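Long-range contacts in tyrosine--tRNA ligase (PDB 2CYB), which catalyses the ATP-dependent attachment of tyrosine to its cognate tRNA, passing through a tyrosyl-adenylate intermediate: residues A[127-132]-A[158-163]; A[162-167]-A[194-199]. All blocks are in the same frame, centred on the assembly; numbering follows the deposited sequence.

Both interactions use helix 154-168. Interaction 1 sets residues 158-163 against helix 119-131; interaction 2 sets the overlapping segment 162-167, toward the C-terminal end of the helix, against the loop 194-199 that leads into strand 200-204. The two centres lie 10 Å apart, on the same side of the chain's centre, and share Gln162 and Ala163. They also touch directly, Met128 CG lying 3.5 Å from Leu194 CD2. The helix is thus packed by an earlier helix and a later loop, while its polar residues Tyr158, Gln162 and Asp165 bind tyrosine: a worked example of a single helix serving two neighbours and a substrate at once.

Interaction 1 of 2, residues A[127-132]-A[158-163]; sequences KMARIT and YPLMQA. With TYR (tyrosine), chain C.
Leu160 of helix 154-168 packs against Met128, Ala129 and Thr132 in a buried, largely apolar contact between the C-terminal part of helix 119-131, with Thr132 next to it, and helix 154-168, beside the tyrosine pocket. The axes of the short segments 127-131 and 158-163 come within 9.9 Å of each other, their directions differing by 123°. No hydrogen bond spans this interface, and Leu160 has the largest share of it. Its CB meets Met128 CB, while CD1 lies against the backbone of Ala129, 3.5 Å from its CA, and also touches its CB. The other methyl, CD2, meets Thr132 and is 3.7 Å from OG1, the two side chains sliding past each other in opposite directions. The Thr132 hydroxyl is itself turned back to the preceding helical turn: OG1 donates to Met128 O over 2.7 Å, from above the carbonyl plane, which fixes its rotation. Met128 is bent at its last two torsions; chi3 of -74° places its CE 4.0 Å from Ala163 CB, which extends the apolar contact by one turn of helix 154-168. In the second subunit, Ile157 packs on Ala129 and Val153 on Leu160.

Tyr158 and Gln162, which do not touch 127-132, reach the substrate instead. Tyr158 has CG anti to the backbone N (chi1 -176°). The ligand's amino N lies at the edge of its ring, in plane, and donates over 2.8 Å to Tyr158 OH, which is also hydrogen-bonded to Glu40. The same ligand N donates to Gln162 OE1, also at 2.8 Å, while Gln162 NE2 bonds to Gln180. One helix thus combines an apolar flank at the dimer interface with residues that grip the amino group, an arrangement belonging to the tyrosine pocket of this Rossmann-fold, class I synthetase.

Interaction 2 of 2, residues A[162-167]-A[194-199]; sequences QALDIA and LGYSSP. With TYR (tyrosine), chain C.
Ala167 and Tyr196 bring their CA atoms to 6.2 Å, and Ile166 and Pro199 theirs to 7.4 Å, as the irregular segment 194-199 passes the helix without any hydrogen bond between them. Ala167 CB sits over one face of the Tyr196 ring in a CH-pi contact, 3.7 Å from the ring centroid and 20° off its normal. The opposite face is covered by Leu194 O, so the ring lies between a methyl group and a carbonyl oxygen, both displaced toward its rim. Its hydroxyl bonds to Asp124 of helix 119-131, which ties the loop to a second helix.

Residues 194-199 are the last part of the link from helix 181-190 to strand 200-204, a strand of the central, mainly parallel sheet of the Rossmann fold, and the contact packs this connection against helix 154-168. Just before the strand, Pro199 crosses Ile166 at about a right angle, its CB 3.5 Å from the branch methyl CG2, which lies anti to the backbone N. Farther back, Leu164 meets Leu194 at a similar crossing, methyl to methyl, CD2 to CD2 at 4.0 Å. Asp165 stays clear of the loop and turns to the substrate: the ligand's phenol OH donates to OD1 over 2.6 Å, while OD2 is hydrogen-bonded to Gln116 NE2, which would help to orient the carboxylate.

Interaction 1 of 2, residues A[127-132]-A[158-163]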
ATOM      1  N   LYS A 127       1.978  -4.541   8.769  1.00 24.92           N
ATOM      2  CA  LYS A 127       2.458  -5.888   9.074  1.00 21.96           C
ATOM      3  C   LYS A 127       1.987  -6.851   7.987  1.00 25.53           C
ATOM      4  O   LYS A 127       2.755  -7.698   7.511  1.00 26.88           O
ATOM      5  CB  LYS A 127       1.932  -6.340  10.436  1.00 28.37           C
ATOM      6  CG  LYS A 127       2.526  -5.567  11.605  1.00 34.28           C
ATOM      7  CD  LYS A 127       1.911  -6.000  12.932  1.00 40.63           C
ATOM      8  CE  LYS A 127       2.573  -5.289  14.104  1.00 44.48           C
ATOM      9  NZ  LYS A 127       1.995  -5.711  15.413  1.00 39.31           N
ATOM     10  N   MET A 128       0.719  -6.729   7.605  1.00 24.14           N
ATOM     11  CA  MET A 128       0.173  -7.572   6.539  1.00 28.72           C
ATOM     12  C   MET A 128       0.964  -7.338   5.247  1.00 27.48           C
ATOM     13  O   MET A 128       1.311  -8.287   4.535  1.00 26.00           O
ATOM     14  CB  MET A 128      -1.302  -7.239   6.290  1.00 31.39           C
ATOM     15  CG  MET A 128      -2.276  -7.896   7.251  1.00 43.53           C
ATOM     16  SD  MET A 128      -2.369  -9.685   6.971  1.00 43.65           S
ATOM     17  CE  MET A 128      -3.298  -9.733   5.461  1.00 37.20           C
ATOM     18  N   ALA A 129       1.247  -6.073   4.942  1.00 24.31           N
ATOM     19  CA  ALA A 129       1.993  -5.748   3.723  1.00 26.53           C
ATOM     20  C   ALA A 129       3.401  -6.326   3.740  1.00 24.94           C
ATOM     21  O   ALA A 129       3.924  -6.723   2.705  1.00 21.85           O
ATOM     22  CB  ALA A 129       2.059  -4.222   3.519  1.00 24.21           C
ATOM     23  N   ARG A 130       4.016  -6.362   4.920  1.00 23.20           N
ATOM     24  CA  ARG A 130       5.370  -6.882   5.067  1.00 26.21           C
ATOM     25  C   ARG A 130       5.449  -8.395   4.839  1.00 25.70           C
ATOM     26  O   ARG A 130       6.480  -8.902   4.393  1.00 27.27           O
ATOM     27  CB  ARG A 130       5.900  -6.538   6.466  1.00 28.37           C
ATOM     28  CG  ARG A 130       7.133  -7.322   6.905  1.00 36.93           C
ATOM     29  CD  ARG A 130       8.361  -6.931   6.122  1.00 31.83           C
ATOM     30  NE  ARG A 130       9.555  -7.632   6.595  1.00 39.75           N
ATOM     31  CZ  ARG A 130       9.961  -8.818   6.149  1.00 36.51           C
ATOM     32  NH1 ARG A 130      11.062  -9.371   6.642  1.00 34.50           N
ATOM     33  NH2 ARG A 130       9.278  -9.447   5.202  1.00 28.52           N
ATOM     34  N   ILE A 131       4.366  -9.115   5.131  1.00 22.61           N
ATOM     35  CA  ILE A 131       4.380 -10.570   4.957  1.00 28.38           C
ATOM     36  C   ILE A 131       3.624 -11.084   3.736  1.00 30.48           C
ATOM     37  O   ILE A 131       3.552 -12.291   3.507  1.00 29.48           O
ATOM     38  CB  ILE A 131       3.841 -11.290   6.225  1.00 28.78           C
ATOM     39  CG1 ILE A 131       2.344 -11.017   6.412  1.00 27.65           C
ATOM     40  CG2 ILE A 131       4.584 -10.775   7.454  1.00 31.42           C
ATOM     41  CD1 ILE A 131       1.698 -11.832   7.537  1.00 30.53           C
ATOM     42  N   THR A 132       3.077 -10.172   2.940  1.00 25.65           N
ATOM     43  CA  THR A 132       2.328 -10.557   1.752  1.00 27.35           C
ATOM     44  C   THR A 132       3.089 -10.181   0.475  1.00 29.57           C
ATOM     45  O   THR A 132       3.433  -9.022   0.274  1.00 26.40           O
ATOM     46  CB  THR A 132       0.947  -9.861   1.746  1.00 26.39           C
ATOM     47  OG1 THR A 132       0.239 -10.203   2.942  1.00 29.91           O
ATOM     48  CG2 THR A 132       0.135 -10.288   0.531  1.00 27.10           C
ATOM     49  N   TYR A 158      -5.681  -2.670  -0.907  1.00 27.48           N
ATOM     50  CA  TYR A 158      -7.088  -3.084  -0.794  1.00 24.42           C
ATOM     51  C   TYR A 158      -7.337  -4.492  -0.199  1.00 24.41           C
ATOM     52  O   TYR A 158      -8.076  -4.630   0.779  1.00 23.78           O
ATOM     53  CB  TYR A 158      -7.724  -2.943  -2.193  1.00 24.80           C
ATOM     54  CG  TYR A 158      -9.202  -3.227  -2.335  1.00 25.27           C
ATOM     55  CD1 TYR A 158     -10.087  -2.231  -2.776  1.00 20.50           C
ATOM     56  CD2 TYR A 158      -9.710  -4.505  -2.112  1.00 24.13           C
ATOM     57  CE1 TYR A 158     -11.438  -2.514  -2.996  1.00 25.31           C
ATOM     58  CE2 TYR A 158     -11.048  -4.796  -2.326  1.00 24.16           C
ATOM     59  CZ  TYR A 158     -11.905  -3.806  -2.764  1.00 20.70           C
ATOM     60  OH  TYR A 158     -13.233  -4.111  -2.941  1.00 23.86           O
ATOM     61  N   PRO A 159      -6.719  -5.551  -0.763  1.00 23.17           N
ATOM     62  CA  PRO A 159      -6.952  -6.894  -0.211  1.00 23.53           C
ATOM     63  C   PRO A 159      -6.481  -7.079   1.223  1.00 22.73           C
ATOM     64  O   PRO A 159      -7.113  -7.783   2.001  1.00 23.27           O
ATOM     65  CB  PRO A 159      -6.209  -7.812  -1.189  1.00 22.25           C
ATOM     66  CG  PRO A 159      -5.064  -6.936  -1.650  1.00 22.12           C
ATOM     67  CD  PRO A 159      -5.748  -5.599  -1.871  1.00 22.85           C
ATOM     68  N   LEU A 160      -5.370  -6.446   1.568  1.00 24.16           N
ATOM     69  CA  LEU A 160      -4.848  -6.546   2.922  1.00 26.07           C
ATOM     70  C   LEU A 160      -5.858  -5.967   3.912  1.00 24.36           C
ATOM     71  O   LEU A 160      -6.101  -6.538   4.978  1.00 23.56           O
ATOM     72  CB  LEU A 160      -3.529  -5.783   3.037  1.00 23.39           C
ATOM     73  CG  LEU A 160      -2.482  -6.077   1.960  1.00 33.19           C
ATOM     74  CD1 LEU A 160      -1.213  -5.294   2.282  1.00 30.27           C
ATOM     75  CD2 LEU A 160      -2.196  -7.572   1.894  1.00 32.88           C
ATOM     76  N   MET A 161      -6.444  -4.835   3.547  1.00 25.11           N
ATOM     77  CA  MET A 161      -7.414  -4.175   4.400  1.00 24.84           C
ATOM     78  C   MET A 161      -8.692  -4.978   4.517  1.00 24.68           C
ATOM     79  O   MET A 161      -9.306  -4.995   5.573  1.00 24.49           O
ATOM     80  CB  MET A 161      -7.712  -2.771   3.876  1.00 21.46           C
ATOM     81  CG  MET A 161      -6.598  -1.779   4.177  1.00 22.63           C
ATOM     82  SD  MET A 161      -7.003  -0.137   3.563  1.00 29.02           S
ATOM     83  CE  MET A 161      -8.556   0.204   4.423  1.00 32.51           C
ATOM     84  N   GLN A 162      -9.102  -5.630   3.434  1.00 22.56           N
ATOM     85  CA  GLN A 162     -10.307  -6.447   3.484  1.00 25.96           C
ATOM     86  C   GLN A 162     -10.094  -7.588   4.471  1.00 24.63           C
ATOM     87  O   GLN A 162     -10.963  -7.878   5.293  1.00 25.70           O
ATOM     88  CB  GLN A 162     -10.640  -7.023   2.106  1.00 25.32           C
ATOM     89  CG  GLN A 162     -11.915  -7.849   2.108  1.00 27.34           C
ATOM     90  CD  GLN A 162     -12.437  -8.103   0.710  1.00 28.09           C
ATOM     91  OE1 GLN A 162     -12.217  -7.301  -0.199  1.00 21.76           O
ATOM     92  NE2 GLN A 162     -13.154  -9.208   0.536  1.00 27.90           N
ATOM     93  N   ALA A 163      -8.931  -8.227   4.391  1.00 22.78           N
ATOM     94  CA  ALA A 163      -8.607  -9.326   5.294  1.00 24.37           C
ATOM     95  C   ALA A 163      -8.614  -8.814   6.731  1.00 30.57           C
ATOM     96  O   ALA A 163      -9.151  -9.469   7.622  1.00 27.09           O
ATOM     97  CB  ALA A 163      -7.245  -9.917   4.949  1.00 25.30           C
TER
HETATM   98  N   TYR C 401     -14.146  -6.648  -2.057  1.00 23.64           N
HETATM   99  CA  TYR C 401     -15.620  -6.534  -1.923  1.00 24.29           C
HETATM  100  C   TYR C 401     -16.289  -6.420  -3.291  1.00 28.77           C
HETATM  101  O   TYR C 401     -17.526  -6.316  -3.325  1.00 29.21           O
HETATM  102  CB  TYR C 401     -15.957  -5.320  -1.051  1.00 27.15           C
HETATM  103  CG  TYR C 401     -15.409  -5.472   0.348  1.00 24.91           C
HETATM  104  CD1 TYR C 401     -14.549  -4.521   0.898  1.00 25.85           C
HETATM  105  CD2 TYR C 401     -15.757  -6.585   1.124  1.00 22.90           C
HETATM  106  CE1 TYR C 401     -14.046  -4.675   2.202  1.00 23.28           C
HETATM  107  CE2 TYR C 401     -15.267  -6.748   2.408  1.00 26.77           C
HETATM  108  CZ  TYR C 401     -14.415  -5.792   2.945  1.00 28.99           C
HETATM  109  OH  TYR C 401     -13.956  -5.958   4.228  1.00 25.54           O
HETATM  110  OXT TYR C 401     -15.568  -6.452  -4.310  1.00 29.79           O

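Interaction 2 of 2, residues A[162-167]-A[194-199]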
ATOM      1  N   GLN A 162      -9.102  -5.630   3.434  1.00 22.56           N
ATOM      2  CA  GLN A 162     -10.307  -6.447   3.484  1.00 25.96           C
ATOM      3  C   GLN A 162     -10.094  -7.588   4.471  1.00 24.63           C
ATOM      4  O   GLN A 162     -10.963  -7.878   5.293  1.00 25.70           O
ATOM      5  CB  GLN A 162     -10.640  -7.023   2.106  1.00 25.32           C
ATOM      6  CG  GLN A 162     -11.915  -7.849   2.108  1.00 27.34           C
ATOM      7  CD  GLN A 162     -12.437  -8.103   0.710  1.00 28.09           C
ATOM      8  OE1 GLN A 162     -12.217  -7.301  -0.199  1.00 21.76           O
ATOM      9  NE2 GLN A 162     -13.154  -9.208   0.536  1.00 27.90           N
ATOM     10  N   ALA A 163      -8.931  -8.227   4.391  1.00 22.78           N
ATOM     11  CA  ALA A 163      -8.607  -9.326   5.294  1.00 24.37           C
ATOM     12  C   ALA A 163      -8.614  -8.814   6.731  1.00 30.57           C
ATOM     13  O   ALA A 163      -9.151  -9.469   7.622  1.00 27.09           O
ATOM     14  CB  ALA A 163      -7.245  -9.917   4.949  1.00 25.30           C
ATOM     15  N   LEU A 164      -8.032  -7.639   6.956  1.00 25.83           N
ATOM     16  CA  LEU A 164      -8.007  -7.071   8.300  1.00 25.80           C
ATOM     17  C   LEU A 164      -9.378  -6.662   8.810  1.00 29.78           C
ATOM     18  O   LEU A 164      -9.598  -6.617  10.025  1.00 29.19           O
ATOM     19  CB  LEU A 164      -7.057  -5.876   8.368  1.00 24.40           C
ATOM     20  CG  LEU A 164      -5.579  -6.272   8.396  1.00 28.60           C
ATOM     21  CD1 LEU A 164      -4.707  -5.021   8.232  1.00 25.88           C
ATOM     22  CD2 LEU A 164      -5.274  -7.000   9.718  1.00 30.64           C
ATOM     23  N   ASP A 165     -10.304  -6.356   7.903  1.00 25.66           N
ATOM     24  CA  ASP A 165     -11.649  -5.979   8.334  1.00 28.75           C
ATOM     25  C   ASP A 165     -12.288  -7.144   9.081  1.00 28.03           C
ATOM     26  O   ASP A 165     -13.025  -6.940  10.040  1.00 28.05           O
ATOM     27  CB  ASP A 165     -12.532  -5.618   7.136  1.00 22.81           C
ATOM     28  CG  ASP A 165     -12.137  -4.315   6.500  1.00 28.15           C
ATOM     29  OD1 ASP A 165     -12.445  -4.139   5.307  1.00 27.08           O
ATOM     30  OD2 ASP A 165     -11.534  -3.463   7.193  1.00 29.50           O
ATOM     31  N   ILE A 166     -11.999  -8.365   8.636  1.00 27.56           N
ATOM     32  CA  ILE A 166     -12.553  -9.557   9.267  1.00 29.80           C
ATOM     33  C   ILE A 166     -12.133  -9.605  10.741  1.00 34.45           C
ATOM     34  O   ILE A 166     -12.965  -9.794  11.633  1.00 33.86           O
ATOM     35  CB  ILE A 166     -12.067 -10.842   8.548  1.00 27.05           C
ATOM     36  CG1 ILE A 166     -12.639 -10.886   7.123  1.00 28.99           C
ATOM     37  CG2 ILE A 166     -12.501 -12.075   9.330  1.00 28.59           C
ATOM     38  CD1 ILE A 166     -12.006 -11.944   6.247  1.00 29.66           C
ATOM     39  N   ALA A 167     -10.845  -9.404  10.990  1.00 32.13           N
ATOM     40  CA  ALA A 167     -10.325  -9.429  12.357  1.00 34.64           C
ATOM     41  C   ALA A 167     -10.795  -8.253  13.205  1.00 33.49           C
ATOM     42  O   ALA A 167     -11.226  -8.433  14.343  1.00 34.91           O
ATOM     43  CB  ALA A 167      -8.809  -9.457  12.330  1.00 31.78           C
ATOM     44  N   LEU A 194      -0.806 -12.466  12.527  1.00 28.42           N
ATOM     45  CA  LEU A 194      -0.971 -11.210  13.238  1.00 30.87           C
ATOM     46  C   LEU A 194      -1.715 -11.433  14.546  1.00 32.11           C
ATOM     47  O   LEU A 194      -2.161 -10.487  15.191  1.00 33.27           O
ATOM     48  CB  LEU A 194      -1.714 -10.192  12.364  1.00 27.95           C
ATOM     49  CG  LEU A 194      -0.833  -9.445  11.351  1.00 30.46           C
ATOM     50  CD1 LEU A 194      -0.225 -10.417  10.359  1.00 29.68           C
ATOM     51  CD2 LEU A 194      -1.660  -8.402  10.618  1.00 33.10           C
ATOM     52  N   GLY A 195      -1.854 -12.698  14.928  1.00 35.94           N
ATOM     53  CA  GLY A 195      -2.537 -13.020  16.165  1.00 35.77           C
ATOM     54  C   GLY A 195      -4.053 -13.062  16.086  1.00 40.98           C
ATOM     55  O   GLY A 195      -4.719 -12.961  17.114  1.00 39.90           O
ATOM     56  N   TYR A 196      -4.608 -13.196  14.884  1.00 32.93           N
ATOM     57  CA  TYR A 196      -6.058 -13.261  14.732  1.00 36.10           C
ATOM     58  C   TYR A 196      -6.475 -14.635  14.222  1.00 36.38           C
ATOM     59  O   TYR A 196      -5.680 -15.348  13.622  1.00 39.79           O
ATOM     60  CB  TYR A 196      -6.546 -12.186  13.761  1.00 37.49           C
ATOM     61  CG  TYR A 196      -6.177 -10.782  14.175  1.00 37.34           C
ATOM     62  CD1 TYR A 196      -5.297 -10.020  13.407  1.00 38.47           C
ATOM     63  CD2 TYR A 196      -6.720 -10.206  15.321  1.00 37.03           C
ATOM     64  CE1 TYR A 196      -4.968  -8.717  13.766  1.00 32.69           C
ATOM     65  CE2 TYR A 196      -6.395  -8.899  15.695  1.00 38.91           C
ATOM     66  CZ  TYR A 196      -5.520  -8.164  14.909  1.00 37.72           C
ATOM     67  OH  TYR A 196      -5.203  -6.874  15.259  1.00 31.92           O
ATOM     68  N   SER A 197      -7.728 -15.007  14.452  1.00 37.01           N
ATOM     69  CA  SER A 197      -8.190 -16.316  14.008  1.00 41.10           C
ATOM     70  C   SER A 197      -8.503 -16.364  12.516  1.00 40.25           C
ATOM     71  O   SER A 197      -8.836 -15.351  11.898  1.00 42.97           O
ATOM     72  CB  SER A 197      -9.420 -16.738  14.820  1.00 40.88           C
ATOM     73  OG  SER A 197     -10.416 -15.734  14.797  1.00 58.51           O
ATOM     74  N   SER A 198      -8.369 -17.550  11.937  1.00 39.15           N
ATOM     75  CA  SER A 198      -8.661 -17.749  10.527  1.00 42.71           C
ATOM     76  C   SER A 198     -10.185 -17.788  10.428  1.00 43.21           C
ATOM     77  O   SER A 198     -10.839 -18.548  11.138  1.00 46.83           O
ATOM     78  CB  SER A 198      -8.050 -19.069  10.053  1.00 43.02           C
ATOM     79  OG  SER A 198      -8.264 -19.266   8.667  1.00 59.27           O
ATOM     80  N   PRO A 199     -10.773 -16.960   9.552  1.00 35.94           N
ATOM     81  CA  PRO A 199     -12.229 -16.934   9.410  1.00 36.44           C
ATOM     82  C   PRO A 199     -12.842 -18.043   8.576  1.00 31.61           C
ATOM     83  O   PRO A 199     -12.210 -18.599   7.667  1.00 35.83           O
ATOM     84  CB  PRO A 199     -12.478 -15.574   8.777  1.00 43.24           C
ATOM     85  CG  PRO A 199     -11.315 -15.472   7.830  1.00 43.22           C
ATOM     86  CD  PRO A 199     -10.149 -15.934   8.695  1.00 41.55           C
TER
HETATM   87  N   TYR C 401     -14.146  -6.648  -2.057  1.00 23.64           N
HETATM   88  CA  TYR C 401     -15.620  -6.534  -1.923  1.00 24.29           C
HETATM   89  C   TYR C 401     -16.289  -6.420  -3.291  1.00 28.77           C
HETATM   90  O   TYR C 401     -17.526  -6.316  -3.325  1.00 29.21           O
HETATM   91  CB  TYR C 401     -15.957  -5.320  -1.051  1.00 27.15           C
HETATM   92  CG  TYR C 401     -15.409  -5.472   0.348  1.00 24.91           C
HETATM   93  CD1 TYR C 401     -14.549  -4.521   0.898  1.00 25.85           C
HETATM   94  CD2 TYR C 401     -15.757  -6.585   1.124  1.00 22.90           C
HETATM   95  CE1 TYR C 401     -14.046  -4.675   2.202  1.00 23.28           C
HETATM   96  CE2 TYR C 401     -15.267  -6.748   2.408  1.00 26.77           C
HETATM   97  CZ  TYR C 401     -14.415  -5.792   2.945  1.00 28.99           C
HETATM   98  OH  TYR C 401     -13.956  -5.958   4.228  1.00 25.54           O
HETATM   99  OXT TYR C 401     -15.568  -6.452  -4.310  1.00 29.79           O